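Local coordinates for protein phenol hydroxylase component phN (Pseudomonas stutzeri, PDB 3U52) that probably serves as the diiron-containing, oxygen-activating subunit of a bacterial multicomponent monooxygenase that hydroxylates phenol, at residues A[290-295]-A[326-331]; A[12-17]-A[55-60]; A[41-46]-A[251-256]; A[87-92]-A[283-288]. One frame throughout, in Å; residues are numbered along the deposited sequence.

In the fold
Interaction 1 is the buried member of the set, interactions 2 and 3 are partly buried, and interaction 4 lies at the surface. Helix 254-283 ties three of them together: it starts at interaction 3, ends at interaction 4, and packs against interaction 1, where the next helix, 291-310, begins. Interactions 3 and 4 sit on opposite sides of the chain's centre, about 48 Å apart between centres. Chemistry varies with place. Two tryptophans and a lysine stem fill interaction 1; a tyrosine face backs interaction 2, beside another protein chain; interaction 3 is joined by an amide and a salt bridge; and in interaction 4 a proline rests against polar side chains, most of which bond elsewhere.

Interaction 1. Residues A[290-295]-A[326-331]; sequences SWSEAW and DAKHHL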
loop_
_atom_site.group_PDB
_atom_site.type_symbol
_atom_site.label_atom_id
_atom_site.label_comp_id
_atom_site.label_asym_id
_atom_site.label_seq_id
_atom_site.Cartn_x
_atom_site.Cartn_y
_atom_site.Cartn_z
ATOM N N SER A 290 -30.182 3.498 10.487
ATOM C CA SER A 290 -31.305 3.439 9.565
ATOM C C SER A 290 -31.283 4.682 8.693
ATOM O O SER A 290 -30.632 5.680 9.048
ATOM C CB SER A 290 -32.620 3.373 10.330
ATOM O OG SER A 290 -32.804 4.555 11.112
ATOM N N TRP A 291 -32.025 4.661 7.580
ATOM C CA TRP A 291 -32.179 5.874 6.769
ATOM C C TRP A 291 -32.774 6.989 7.612
ATOM O O TRP A 291 -32.372 8.155 7.540
ATOM C CB TRP A 291 -33.095 5.620 5.570
ATOM C CG TRP A 291 -33.503 6.916 4.892
ATOM C CD1 TRP A 291 -34.700 7.517 4.952
ATOM C CD2 TRP A 291 -32.669 7.744 4.059
ATOM N NE1 TRP A 291 -34.690 8.691 4.208
ATOM C CE2 TRP A 291 -33.448 8.842 3.646
ATOM C CE3 TRP A 291 -31.334 7.663 3.635
ATOM C CZ2 TRP A 291 -32.941 9.852 2.806
ATOM C CZ3 TRP A 291 -30.833 8.653 2.800
ATOM C CH2 TRP A 291 -31.634 9.726 2.391
ATOM N N SER A 292 -33.742 6.645 8.447
ATOM C CA SER A 292 -34.403 7.653 9.249
ATOM C C SER A 292 -33.368 8.400 10.192
ATOM O O SER A 292 -33.333 9.646 10.293
ATOM C CB SER A 292 -35.492 6.930 10.045
ATOM O OG SER A 292 -36.060 7.849 10.941
ATOM N N GLU A 293 -32.470 7.639 10.813
ATOM C CA GLU A 293 -31.415 8.217 11.651
ATOM C C GLU A 293 -30.411 9.042 10.842
ATOM O O GLU A 293 -29.953 10.072 11.326
ATOM C CB GLU A 293 -30.637 7.110 12.397
ATOM C CG GLU A 293 -31.371 6.513 13.621
ATOM C CD GLU A 293 -30.794 5.178 14.101
ATOM O OE1 GLU A 293 -30.076 4.486 13.334
ATOM O OE2 GLU A 293 -31.061 4.817 15.278
ATOM N N ALA A 294 -29.984 8.544 9.674
ATOM C CA ALA A 294 -29.104 9.300 8.779
ATOM C C ALA A 294 -29.732 10.623 8.312
ATOM O O ALA A 294 -29.081 11.675 8.338
ATOM C CB ALA A 294 -28.707 8.422 7.560
ATOM N N TRP A 295 -30.992 10.590 7.885
ATOM C CA TRP A 295 -31.691 11.819 7.494
ATOM C C TRP A 295 -31.757 12.849 8.630
ATOM O O TRP A 295 -31.521 14.062 8.434
ATOM C CB TRP A 295 -33.135 11.544 7.011
ATOM C CG TRP A 295 -33.750 12.761 6.421
ATOM C CD1 TRP A 295 -34.693 13.597 7.022
ATOM C CD2 TRP A 295 -33.502 13.325 5.116
ATOM N NE1 TRP A 295 -35.019 14.640 6.154
ATOM C CE2 TRP A 295 -34.304 14.503 4.999
ATOM C CE3 TRP A 295 -32.662 12.967 4.031
ATOM C CZ2 TRP A 295 -34.303 15.304 3.830
ATOM C CZ3 TRP A 295 -32.646 13.800 2.874
ATOM C CH2 TRP A 295 -33.464 14.942 2.796
ATOM N N ASP A 326 -40.837 13.860 6.965
ATOM C CA ASP A 326 -41.856 12.843 7.160
ATOM C C ASP A 326 -41.684 11.531 6.331
ATOM O O ASP A 326 -41.996 10.465 6.827
ATOM C CB ASP A 326 -43.236 13.435 6.867
ATOM C CG ASP A 326 -44.349 12.464 7.221
ATOM O OD1 ASP A 326 -44.661 12.357 8.432
ATOM O OD2 ASP A 326 -44.903 11.790 6.296
ATOM N N ALA A 327 -41.157 11.604 5.094
ATOM C CA ALA A 327 -40.988 10.397 4.257
ATOM C C ALA A 327 -39.897 9.461 4.778
ATOM O O ALA A 327 -39.819 8.307 4.365
ATOM C CB ALA A 327 -40.692 10.758 2.768
ATOM N N LYS A 328 -39.048 9.950 5.665
ATOM C CA LYS A 328 -37.946 9.141 6.165
ATOM C C LYS A 328 -38.452 7.863 6.844
ATOM O O LYS A 328 -37.719 6.852 6.891
ATOM C CB LYS A 328 -37.006 9.961 7.096
ATOM C CG LYS A 328 -37.559 10.180 8.531
ATOM C CD LYS A 328 -36.612 11.055 9.317
ATOM C CE LYS A 328 -37.201 11.412 10.699
ATOM N NZ LYS A 328 -37.870 12.717 10.653
ATOM N N HIS A 329 -39.705 7.887 7.338
ATOM C CA HIS A 329 -40.291 6.701 7.989
ATOM C C HIS A 329 -40.792 5.629 6.977
ATOM O O HIS A 329 -41.211 4.544 7.381
ATOM C CB HIS A 329 -41.416 7.101 8.939
ATOM C CG HIS A 329 -40.988 8.094 9.970
ATOM N ND1 HIS A 329 -40.065 7.792 10.951
ATOM C CD2 HIS A 329 -41.326 9.390 10.156
ATOM C CE1 HIS A 329 -39.856 8.864 11.702
ATOM N NE2 HIS A 329 -40.616 9.844 11.242
ATOM N N HIS A 330 -40.765 5.970 5.681
ATOM C CA HIS A 330 -41.473 5.177 4.634
ATOM C C HIS A 330 -40.585 4.820 3.456
ATOM O O HIS A 330 -40.697 3.737 2.874
ATOM C CB HIS A 330 -42.654 6.000 4.106
ATOM C CG HIS A 330 -43.781 6.143 5.095
ATOM N ND1 HIS A 330 -44.626 5.100 5.415
ATOM C CD2 HIS A 330 -44.183 7.193 5.842
ATOM C CE1 HIS A 330 -45.510 5.510 6.307
ATOM N NE2 HIS A 330 -45.267 6.778 6.575
ATOM N N LEU A 331 -39.676 5.740 3.126
ATOM C CA LEU A 331 -38.901 5.718 1.859
ATOM C C LEU A 331 -38.223 4.387 1.505
ATOM O O LEU A 331 -38.444 3.824 0.410
ATOM C CB LEU A 331 -37.830 6.776 1.920
ATOM C CG LEU A 331 -37.548 7.503 0.644
ATOM C CD1 LEU A 331 -38.852 8.221 0.116
ATOM C CD2 LEU A 331 -36.501 8.561 1.009
#
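Lys-328 NZ is gripped by two acceptors beside this contact: Glu-300 OE1 of helix 291-310, in a salt bridge, and the carbonyl O of Asn-325. The lysine crosses the first turn of that helix, and a capping box starts it. Ser-290 OG accepts from Glu-293 N at 3.1 Å, and Ser-290 N returns a bond of 3.0 Å to Glu-293 OE1, which is met on its anti side and 30° out of the carboxylate plane.

The lysine arrives from segment 326-331. With chi1 at 78° its CG stands between the backbone N and the carbonyl carbon; the stem then runs straight to CE and bends only at chi4 (-96°). Along this course Lys-328 CD passes 3.6 Å from Ser-292 OG, a van der Waals contact, and 3.9 Å from Trp-295 CD1. The indole NE1 of Trp-295 is bonded to Asn-325 OD1, so Asn-325 serves both side chains.

Trp-291 meets the same segment with the five-membered part of its indole. Lys-328 O lies at the ring edge, in plane, 3.6 Å from Trp-291 CD1, while Leu-331 CD2 approaches obliquely to 3.7 Å from Trp-291 NE1. Both tryptophans also rest on Leu-205 of helix 187-216 and on residues of helix 254-283, so the contact sets the start of helix 291-310 within the helical core. His-329 flanks the lysine stem: Lys-328 CG sits over the centre of the His-329 imidazole, 4.0 Å above its plane.

Interaction 2. Residues A[12-17]-A[55-60]; sequences DKYQYL and RLTMDA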
loop_
_atom_site.group_PDB
_atom_site.type_symbol
_atom_site.label_atom_id
_atom_site.label_comp_id
_atom_site.label_asym_id
_atom_site.label_seq_id
_atom_site.Cartn_x
_atom_site.Cartn_y
_atom_site.Cartn_z
ATOM N N ASP A 12 -2.107 36.148 -0.171
ATOM C CA ASP A 12 -1.731 37.006 -1.278
ATOM C C ASP A 12 -0.710 36.306 -2.166
ATOM O O ASP A 12 -0.682 36.559 -3.356
ATOM C CB ASP A 12 -1.124 38.324 -0.797
ATOM C CG ASP A 12 -2.146 39.272 -0.132
ATOM O OD1 ASP A 12 -3.320 39.327 -0.574
ATOM O OD2 ASP A 12 -1.753 39.985 0.839
ATOM N N LYS A 13 0.164 35.481 -1.581
ATOM C CA LYS A 13 1.090 34.682 -2.374
ATOM C C LYS A 13 0.327 33.727 -3.295
ATOM O O LYS A 13 0.640 33.638 -4.468
ATOM C CB LYS A 13 2.087 33.872 -1.525
ATOM C CG LYS A 13 3.333 33.434 -2.378
ATOM C CD LYS A 13 4.197 32.390 -1.721
ATOM C CE LYS A 13 4.924 32.907 -0.461
ATOM N NZ LYS A 13 6.348 33.340 -0.717
ATOM N N TYR A 14 -0.659 32.999 -2.753
ATOM C CA TYR A 14 -1.404 32.023 -3.537
ATOM C C TYR A 14 -2.162 32.727 -4.682
ATOM O O TYR A 14 -2.201 32.235 -5.761
ATOM C CB TYR A 14 -2.366 31.215 -2.654
ATOM C CG TYR A 14 -3.147 30.213 -3.458
ATOM C CD1 TYR A 14 -4.486 30.441 -3.780
ATOM C CD2 TYR A 14 -2.529 29.032 -3.906
ATOM C CE1 TYR A 14 -5.193 29.498 -4.538
ATOM C CE2 TYR A 14 -3.206 28.122 -4.655
ATOM C CZ TYR A 14 -4.531 28.338 -4.955
ATOM O OH TYR A 14 -5.195 27.415 -5.721
ATOM N N GLN A 15 -2.748 33.885 -4.430
ATOM C CA GLN A 15 -3.345 34.688 -5.480
ATOM C C GLN A 15 -2.378 35.072 -6.595
ATOM O O GLN A 15 -2.707 35.002 -7.756
ATOM C CB GLN A 15 -4.041 35.905 -4.873
ATOM C CG GLN A 15 -5.183 35.416 -4.031
ATOM C CD GLN A 15 -6.173 36.482 -3.593
ATOM O OE1 GLN A 15 -5.984 37.671 -3.852
ATOM N NE2 GLN A 15 -7.250 36.045 -2.915
ATOM N N TYR A 16 -1.167 35.453 -6.245
ATOM C CA TYR A 16 -0.164 35.728 -7.241
ATOM C C TYR A 16 0.224 34.533 -8.098
ATOM O O TYR A 16 0.710 34.722 -9.181
ATOM C CB TYR A 16 1.083 36.305 -6.583
ATOM C CG TYR A 16 1.110 37.824 -6.617
ATOM C CD1 TYR A 16 1.015 38.575 -5.449
ATOM C CD2 TYR A 16 1.254 38.498 -7.812
ATOM C CE1 TYR A 16 1.058 39.997 -5.496
ATOM C CE2 TYR A 16 1.300 39.888 -7.861
ATOM C CZ TYR A 16 1.193 40.620 -6.722
ATOM O OH TYR A 16 1.233 41.976 -6.842
ATOM N N LEU A 17 0.081 33.329 -7.564
ATOM C CA LEU A 17 0.365 32.061 -8.260
ATOM C C LEU A 17 -0.867 31.479 -8.971
ATOM O O LEU A 17 -0.801 30.398 -9.523
ATOM C CB LEU A 17 0.878 31.024 -7.257
ATOM C CG LEU A 17 2.234 31.369 -6.576
ATOM C CD1 LEU A 17 2.700 30.289 -5.633
ATOM C CD2 LEU A 17 3.299 31.666 -7.600
ATOM N N ARG A 55 -5.940 26.372 -0.801
ATOM C CA ARG A 55 -4.779 27.009 -1.429
ATOM C C ARG A 55 -3.677 26.000 -1.714
ATOM O O ARG A 55 -2.658 25.987 -1.028
ATOM C CB ARG A 55 -4.218 28.136 -0.558
ATOM C CG ARG A 55 -5.178 29.275 -0.302
ATOM C CD ARG A 55 -4.619 30.340 0.624
ATOM N NE ARG A 55 -5.546 31.486 0.649
ATOM C CZ ARG A 55 -6.603 31.616 1.455
ATOM N NH1 ARG A 55 -7.377 32.691 1.363
ATOM N NH2 ARG A 55 -6.903 30.687 2.355
ATOM N N LEU A 56 -3.856 25.209 -2.760
ATOM C CA LEU A 56 -2.942 24.152 -3.124
ATOM C C LEU A 56 -2.293 24.413 -4.471
ATOM O O LEU A 56 -2.954 24.342 -5.518
ATOM C CB LEU A 56 -3.728 22.856 -3.267
ATOM C CG LEU A 56 -3.790 21.782 -2.201
ATOM C CD1 LEU A 56 -4.621 20.662 -2.840
ATOM C CD2 LEU A 56 -2.406 21.272 -1.841
ATOM N N THR A 57 -1.012 24.696 -4.483
ATOM C CA THR A 57 -0.371 24.867 -5.780
ATOM C C THR A 57 -0.199 23.484 -6.432
ATOM O O THR A 57 -0.424 22.459 -5.763
ATOM C CB THR A 57 0.941 25.628 -5.665
ATOM O OG1 THR A 57 1.754 24.972 -4.692
ATOM C CG2 THR A 57 0.689 27.071 -5.260
ATOM N N MET A 58 0.097 23.444 -7.731
ATOM C CA MET A 58 0.135 22.166 -8.433
ATOM C C MET A 58 1.200 21.192 -7.877
ATOM O O MET A 58 0.950 19.998 -7.818
ATOM C CB MET A 58 0.299 22.328 -9.940
ATOM C CG MET A 58 -0.978 22.758 -10.653
ATOM S SD MET A 58 -2.444 21.795 -10.191
ATOM C CE MET A 58 -2.015 20.099 -10.428
ATOM N N ASP A 59 2.359 21.711 -7.471
ATOM C CA ASP A 59 3.457 20.868 -6.940
ATOM C C ASP A 59 2.952 20.070 -5.735
ATOM O O ASP A 59 3.115 18.862 -5.686
ATOM C CB ASP A 59 4.707 21.724 -6.560
ATOM C CG ASP A 59 4.394 22.848 -5.555
ATOM O OD1 ASP A 59 3.531 23.702 -5.831
ATOM O OD2 ASP A 59 4.999 22.902 -4.452
ATOM N N ALA A 60 2.305 20.764 -4.798
ATOM C CA ALA A 60 1.760 20.179 -3.575
ATOM C C ALA A 60 0.582 19.234 -3.839
ATOM O O ALA A 60 0.459 18.206 -3.160
ATOM C CB ALA A 60 1.301 21.295 -2.680
HETATM O O HOH W 1 -3.188 25.839 -7.773
#
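Tyr-14, on the short N-terminal helix 10-16, lays one face of its ring along the backbone of Arg-55. Arg-55 CA is 3.7 Å from the centroid of the Tyr-14 ring and only 10° off the normal, a CH-pi contact. The arginine stem continues over the same ring, with Arg-55 CB 3.7 Å from Tyr-14 CG, and stays extended as far as NE. CA, CB and CG of Arg-55 thus lie over the phenol. The guanidinium plane is turned 79° from that of the ring. Tyr-14 CG is anti to the backbone N (chi1 180°), which carries the ring out across the segment leading into helix 58-81. Leu-56 N comes in obliquely, 3.5 Å from Tyr-14 CE2. The hydroxyl gives a long 3.3 Å bond from Tyr-14 OH to a water, and that water donates to Leu-56 O at 2.7 Å.

One turn on, Leu-17 ends the contact, its CD1 3.8 Å from Thr-57 CG2. That methyl also lies at the edge of the Tyr-14 ring, near its plane. Thr-57 is at the N-cap position of helix 58-81, but its side chain makes no capping bond.

The N-terminal helix is thus docked on the lead-in to helix 58-81; Tyr-14 and Leu-56 reach Val-129 and Met-133 of helix 125-155, and a chain of another protein packs on Leu-17 and Thr-57.

Interaction 3. Residues A[41-46]-A[251-256]; sequences GIKITD and HEDNVP
A type I turn from His-251 to Asn-254 carries the chain from helix 220-250 into helix 254-283, and the extended loop 41-46 is pinned to it, chiefly through Lys-43. The side-chain amide of Asn-254 takes both polar backbone atoms of that lysine. Lys-43 N donates to Asn-254 OD1 at 2.9 Å in an almost straight bond (176°), and Asn-254 ND2 donates to Lys-43 O at 3.0 Å, with the acceptor nearly in the amide plane. ND2 also bonds to Ile-247 O in the preceding helix.

The lysine side chain then passes over the His-251 imidazole. Lys-43 CD lies 4.0 Å from the centroid of the His-251 ring, 10° off the normal, in a CH-pi contact. The chain bends only at its last torsion (chi4 69°), which brings Lys-43 NZ to 2.7 Å from Asp-253 OD2, a salt bridge through the anti lone pair of that oxygen. The ring is held from within the turn, for His-251 ND1 accepts from Asp-253 N at 3.1 Å, with the donor in the ring plane. Thr-45 OG1 lies at the ring edge and has its hydrogen-bond partner in Gln-250 O.

Ile-42 CD1 packs 3.8 Å from Asn-254 OD1, and the same side chain continues onto Ile-257, Trp-261 and Phe-188. With ND1 taken as acceptor from Asp-253 N, a neutral His-251 would probably carry its proton on NE2; Lys-43 NZ and the Asp-253 carboxylate, both close by, would probably act on a second proton in opposite directions.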
loop_
_atom_site.group_PDB
_atom_site.type_symbol
_atom_site.label_atom_id
_atom_site.label_comp_id
_atom_site.label_asym_id
_atom_site.label_seq_id
_atom_site.Cartn_x
_atom_site.Cartn_y
_atom_site.Cartn_z
ATOM N N GLY A 41 -29.420 35.080 -15.264
ATOM C CA GLY A 41 -29.900 36.160 -14.426
ATOM C C GLY A 41 -28.985 36.500 -13.284
ATOM O O GLY A 41 -29.249 37.464 -12.554
ATOM N N ILE A 42 -27.914 35.720 -13.069
ATOM C CA ILE A 42 -27.016 35.973 -11.924
ATOM C C ILE A 42 -26.081 37.150 -12.215
ATOM O O ILE A 42 -25.519 37.213 -13.282
ATOM C CB ILE A 42 -26.171 34.700 -11.554
ATOM C CG1 ILE A 42 -27.105 33.600 -10.998
ATOM C CG2 ILE A 42 -25.068 35.068 -10.588
ATOM C CD1 ILE A 42 -27.681 33.900 -9.577
ATOM N N LYS A 43 -25.923 38.062 -11.251
ATOM C CA LYS A 43 -25.110 39.246 -11.440
ATOM C C LYS A 43 -23.900 39.134 -10.549
ATOM O O LYS A 43 -24.038 38.891 -9.343
ATOM C CB LYS A 43 -25.884 40.501 -11.064
ATOM C CG LYS A 43 -27.187 40.689 -11.850
ATOM C CD LYS A 43 -27.582 42.181 -11.899
ATOM C CE LYS A 43 -28.932 42.394 -12.561
ATOM N NZ LYS A 43 -30.000 41.841 -11.673
ATOM N N ILE A 44 -22.709 39.263 -11.155
ATOM C CA ILE A 44 -21.496 39.281 -10.388
ATOM C C ILE A 44 -20.983 40.707 -10.388
ATOM O O ILE A 44 -20.772 41.304 -11.437
ATOM C CB ILE A 44 -20.410 38.297 -10.901
ATOM C CG1 ILE A 44 -20.956 36.856 -10.964
ATOM C CG2 ILE A 44 -19.143 38.351 -9.954
ATOM C CD1 ILE A 44 -21.439 36.297 -9.651
ATOM N N THR A 45 -20.792 41.222 -9.192
ATOM C CA THR A 45 -20.332 42.586 -8.920
ATOM C C THR A 45 -18.786 42.718 -8.881
ATOM O O THR A 45 -18.240 43.733 -9.320
ATOM C CB THR A 45 -20.977 43.034 -7.610
ATOM O OG1 THR A 45 -22.292 43.555 -7.900
ATOM C CG2 THR A 45 -20.118 44.043 -6.863
ATOM N N ASP A 46 -18.091 41.673 -8.432
ATOM C CA ASP A 46 -16.645 41.759 -8.175
ATOM C C ASP A 46 -16.028 40.383 -7.878
ATOM O O ASP A 46 -16.122 39.868 -6.745
ATOM C CB ASP A 46 -16.379 42.708 -7.016
ATOM C CG ASP A 46 -14.886 42.953 -6.762
ATOM O OD1 ASP A 46 -14.576 43.679 -5.765
ATOM O OD2 ASP A 46 -14.032 42.458 -7.548
ATOM N N HIS A 251 -25.066 40.251 -5.206
ATOM C CA HIS A 251 -26.136 41.110 -5.661
ATOM C C HIS A 251 -27.437 40.641 -5.079
ATOM O O HIS A 251 -27.721 39.442 -5.107
ATOM C CB HIS A 251 -26.243 41.079 -7.189
ATOM C CG HIS A 251 -26.841 42.329 -7.741
ATOM N ND1 HIS A 251 -28.190 42.602 -7.646
ATOM C CD2 HIS A 251 -26.274 43.413 -8.325
ATOM C CE1 HIS A 251 -28.434 43.788 -8.177
ATOM N NE2 HIS A 251 -27.287 44.302 -8.592
ATOM N N GLU A 252 -28.253 41.565 -4.582
ATOM C CA GLU A 252 -29.534 41.185 -3.979
ATOM C C GLU A 252 -30.433 40.511 -4.972
ATOM O O GLU A 252 -31.220 39.663 -4.597
ATOM C CB GLU A 252 -30.279 42.383 -3.373
ATOM C CG GLU A 252 -30.414 43.550 -4.313
ATOM C CD GLU A 252 -31.116 44.742 -3.673
ATOM O OE1 GLU A 252 -30.556 45.320 -2.703
ATOM O OE2 GLU A 252 -32.228 45.105 -4.150
ATOM N N ASP A 253 -30.327 40.881 -6.235
ATOM C CA ASP A 253 -31.128 40.193 -7.255
ATOM C C ASP A 253 -30.831 38.667 -7.355
ATOM O O ASP A 253 -31.678 37.918 -7.824
ATOM C CB ASP A 253 -30.987 40.865 -8.611
ATOM C CG ASP A 253 -31.564 42.321 -8.630
ATOM O OD1 ASP A 253 -32.379 42.692 -7.741
ATOM O OD2 ASP A 253 -31.188 43.085 -9.549
ATOM N N ASN A 254 -29.663 38.217 -6.852
ATOM C CA ASN A 254 -29.297 36.790 -6.973
ATOM C C ASN A 254 -30.082 35.961 -5.999
ATOM O O ASN A 254 -30.120 34.744 -6.109
ATOM C CB ASN A 254 -27.819 36.534 -6.703
ATOM C CG ASN A 254 -26.914 37.205 -7.714
ATOM O OD1 ASN A 254 -27.370 37.639 -8.773
ATOM N ND2 ASN A 254 -25.613 37.267 -7.404
ATOM N N VAL A 255 -30.697 36.610 -5.027
ATOM C CA VAL A 255 -31.201 35.845 -3.874
ATOM C C VAL A 255 -32.408 35.004 -4.264
ATOM O O VAL A 255 -32.435 33.795 -3.938
ATOM C CB VAL A 255 -31.454 36.743 -2.574
ATOM C CG1 VAL A 255 -32.253 35.973 -1.518
ATOM C CG2 VAL A 255 -30.137 37.228 -2.000
ATOM N N PRO A 256 -33.425 35.614 -4.944
ATOM C CA PRO A 256 -34.564 34.751 -5.315
ATOM C C PRO A 256 -34.232 33.665 -6.363
ATOM O O PRO A 256 -34.856 32.605 -6.357
ATOM C CB PRO A 256 -35.587 35.738 -5.880
ATOM C CG PRO A 256 -34.743 36.905 -6.328
ATOM C CD PRO A 256 -33.672 37.028 -5.308
#

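Interaction 4. Residues A[87-92]-A[283-288]; sequences NISDAR and MLPNKV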
loop_
_atom_site.group_PDB
_atom_site.type_symbol
_atom_site.label_atom_id
_atom_site.label_comp_id
_atom_site.label_asym_id
_atom_site.label_seq_id
_atom_site.Cartn_x
_atom_site.Cartn_y
_atom_site.Cartn_z
ATOM N N ASN A 87 -14.089 -12.355 2.316
ATOM C CA ASN A 87 -14.248 -11.888 3.702
ATOM C C ASN A 87 -15.383 -10.906 3.948
ATOM O O ASN A 87 -15.561 -10.456 5.073
ATOM C CB ASN A 87 -12.941 -11.289 4.218
ATOM C CG ASN A 87 -11.794 -12.292 4.182
ATOM O OD1 ASN A 87 -10.642 -11.939 3.902
ATOM N ND2 ASN A 87 -12.110 -13.544 4.462
ATOM N N ILE A 88 -16.188 -10.623 2.931
ATOM C CA ILE A 88 -17.379 -9.816 3.153
ATOM C C ILE A 88 -18.388 -10.583 4.013
ATOM O O ILE A 88 -18.293 -11.809 4.152
ATOM C CB ILE A 88 -18.039 -9.290 1.825
ATOM C CG1 ILE A 88 -18.447 -10.436 0.888
ATOM C CG2 ILE A 88 -17.130 -8.223 1.116
ATOM C CD1 ILE A 88 -19.206 -9.968 -0.373
ATOM N N SER A 89 -19.323 -9.868 4.622
ATOM C CA SER A 89 -20.312 -10.465 5.540
ATOM C C SER A 89 -21.169 -11.567 4.844
ATOM O O SER A 89 -21.391 -12.647 5.425
ATOM C CB SER A 89 -21.197 -9.372 6.131
ATOM O OG SER A 89 -21.738 -8.583 5.070
ATOM N N ASP A 90 -21.607 -11.290 3.611
ATOM C CA ASP A 90 -22.516 -12.171 2.823
ATOM C C ASP A 90 -22.585 -11.627 1.414
ATOM O O ASP A 90 -22.475 -10.412 1.213
ATOM C CB ASP A 90 -23.943 -12.135 3.405
ATOM C CG ASP A 90 -24.883 -13.126 2.705
ATOM O OD1 ASP A 90 -25.678 -12.715 1.851
ATOM O OD2 ASP A 90 -24.748 -14.340 2.953
ATOM N N ALA A 91 -22.776 -12.504 0.430
ATOM C CA ALA A 91 -22.816 -12.088 -0.964
ATOM C C ALA A 91 -23.995 -11.125 -1.260
ATOM O O ALA A 91 -23.923 -10.399 -2.259
ATOM C CB ALA A 91 -22.861 -13.265 -1.882
ATOM N N ARG A 92 -25.034 -11.091 -0.401
ATOM C CA ARG A 92 -26.130 -10.116 -0.571
ATOM C C ARG A 92 -25.534 -8.713 -0.639
ATOM O O ARG A 92 -26.058 -7.830 -1.327
ATOM C CB ARG A 92 -27.174 -10.147 0.568
ATOM C CG ARG A 92 -28.080 -11.401 0.556
ATOM C CD ARG A 92 -29.114 -11.399 1.723
ATOM N NE ARG A 92 -28.447 -11.205 3.019
ATOM C CZ ARG A 92 -29.046 -10.919 4.187
ATOM N NH1 ARG A 92 -30.373 -10.757 4.253
ATOM N NH2 ARG A 92 -28.312 -10.769 5.305
ATOM N N MET A 283 -29.942 -3.614 1.808
ATOM C CA MET A 283 -28.897 -4.328 1.099
ATOM C C MET A 283 -27.657 -4.656 1.948
ATOM O O MET A 283 -26.861 -5.516 1.549
ATOM C CB MET A 283 -28.499 -3.628 -0.192
ATOM C CG MET A 283 -29.636 -3.469 -1.225
ATOM S SD MET A 283 -28.805 -2.811 -2.669
ATOM C CE MET A 283 -29.850 -3.255 -4.008
ATOM N N LEU A 284 -27.494 -3.989 3.087
ATOM C CA LEU A 284 -26.345 -4.269 3.963
ATOM C C LEU A 284 -26.685 -5.362 4.999
ATOM O O LEU A 284 -27.605 -5.171 5.794
ATOM C CB LEU A 284 -25.871 -2.986 4.673
ATOM C CG LEU A 284 -25.505 -1.762 3.814
ATOM C CD1 LEU A 284 -25.235 -0.552 4.703
ATOM C CD2 LEU A 284 -24.300 -2.059 2.898
ATOM N N PRO A 285 -25.981 -6.525 4.949
ATOM C CA PRO A 285 -26.176 -7.572 5.961
ATOM C C PRO A 285 -25.972 -7.072 7.399
ATOM O O PRO A 285 -26.852 -7.309 8.255
ATOM C CB PRO A 285 -25.139 -8.646 5.565
ATOM C CG PRO A 285 -25.038 -8.507 4.066
ATOM C CD PRO A 285 -25.085 -6.992 3.849
ATOM N N ASN A 286 -24.844 -6.378 7.649
ATOM C CA ASN A 286 -24.643 -5.644 8.914
ATOM C C ASN A 286 -24.996 -4.183 8.752
ATOM O O ASN A 286 -24.403 -3.503 7.898
ATOM C CB ASN A 286 -23.204 -5.809 9.470
ATOM C CG ASN A 286 -22.785 -7.271 9.528
ATOM O OD1 ASN A 286 -23.584 -8.124 9.923
ATOM N ND2 ASN A 286 -21.570 -7.576 9.113
ATOM N N LYS A 287 -25.927 -3.708 9.603
ATOM C CA LYS A 287 -26.509 -2.378 9.487
ATOM C C LYS A 287 -25.617 -1.345 10.160
ATOM O O LYS A 287 -25.015 -1.631 11.200
ATOM C CB LYS A 287 -27.907 -2.304 10.146
ATOM C CG LYS A 287 -28.909 -3.406 9.770
ATOM C CD LYS A 287 -29.335 -3.391 8.263
ATOM C CE LYS A 287 -30.146 -4.665 7.928
ATOM N NZ LYS A 287 -30.400 -4.765 6.418
ATOM N N VAL A 288 -25.547 -0.155 9.579
ATOM C CA VAL A 288 -24.809 0.980 10.161
ATOM C C VAL A 288 -25.780 1.811 11.026
ATOM O O VAL A 288 -25.593 1.995 12.234
ATOM C CB VAL A 288 -24.174 1.897 9.060
ATOM C CG1 VAL A 288 -23.295 3.014 9.711
ATOM C CG2 VAL A 288 -23.337 1.087 8.102
#
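Two surface loops run past each other here in nearly opposite directions, 164° apart: the one between helices 58-81 and 94-103, and the one between helices 254-283 and 291-310. Pro-285 is the piece of the second loop that fits against the first. Ser-89 OG touches it, 3.4 Å from Pro-285 CB, while its polar partner is Asn-217 OD1, which also accepts from Asn-286 N. Beside it, Asn-286 ND2 lies 3.5 Å from Ser-89 CB and bonds to Tyr-216 O.

Asp-90 adds its CB, 3.8 Å from Pro-285 CG, and folds its carboxylate back in an Asx turn: Arg-92 N donates to Asp-90 OD1 at 2.9 Å, coming from above the carboxylate plane (43° out). Arg-92 NE makes a weak, long salt bridge of 3.4 Å to that same Asp-90 OD1. Bent at chi3 (-53°), the arginine runs antiparallel alongside the proline, with Arg-92 NH2 3.8 Å from Pro-285 CB. Its NH1 forms a salt bridge with Glu-357 OE1, and Lys-287 NZ, which donates to Leu-284 O at 2.9 Å, pairs with OE2 of that glutamate.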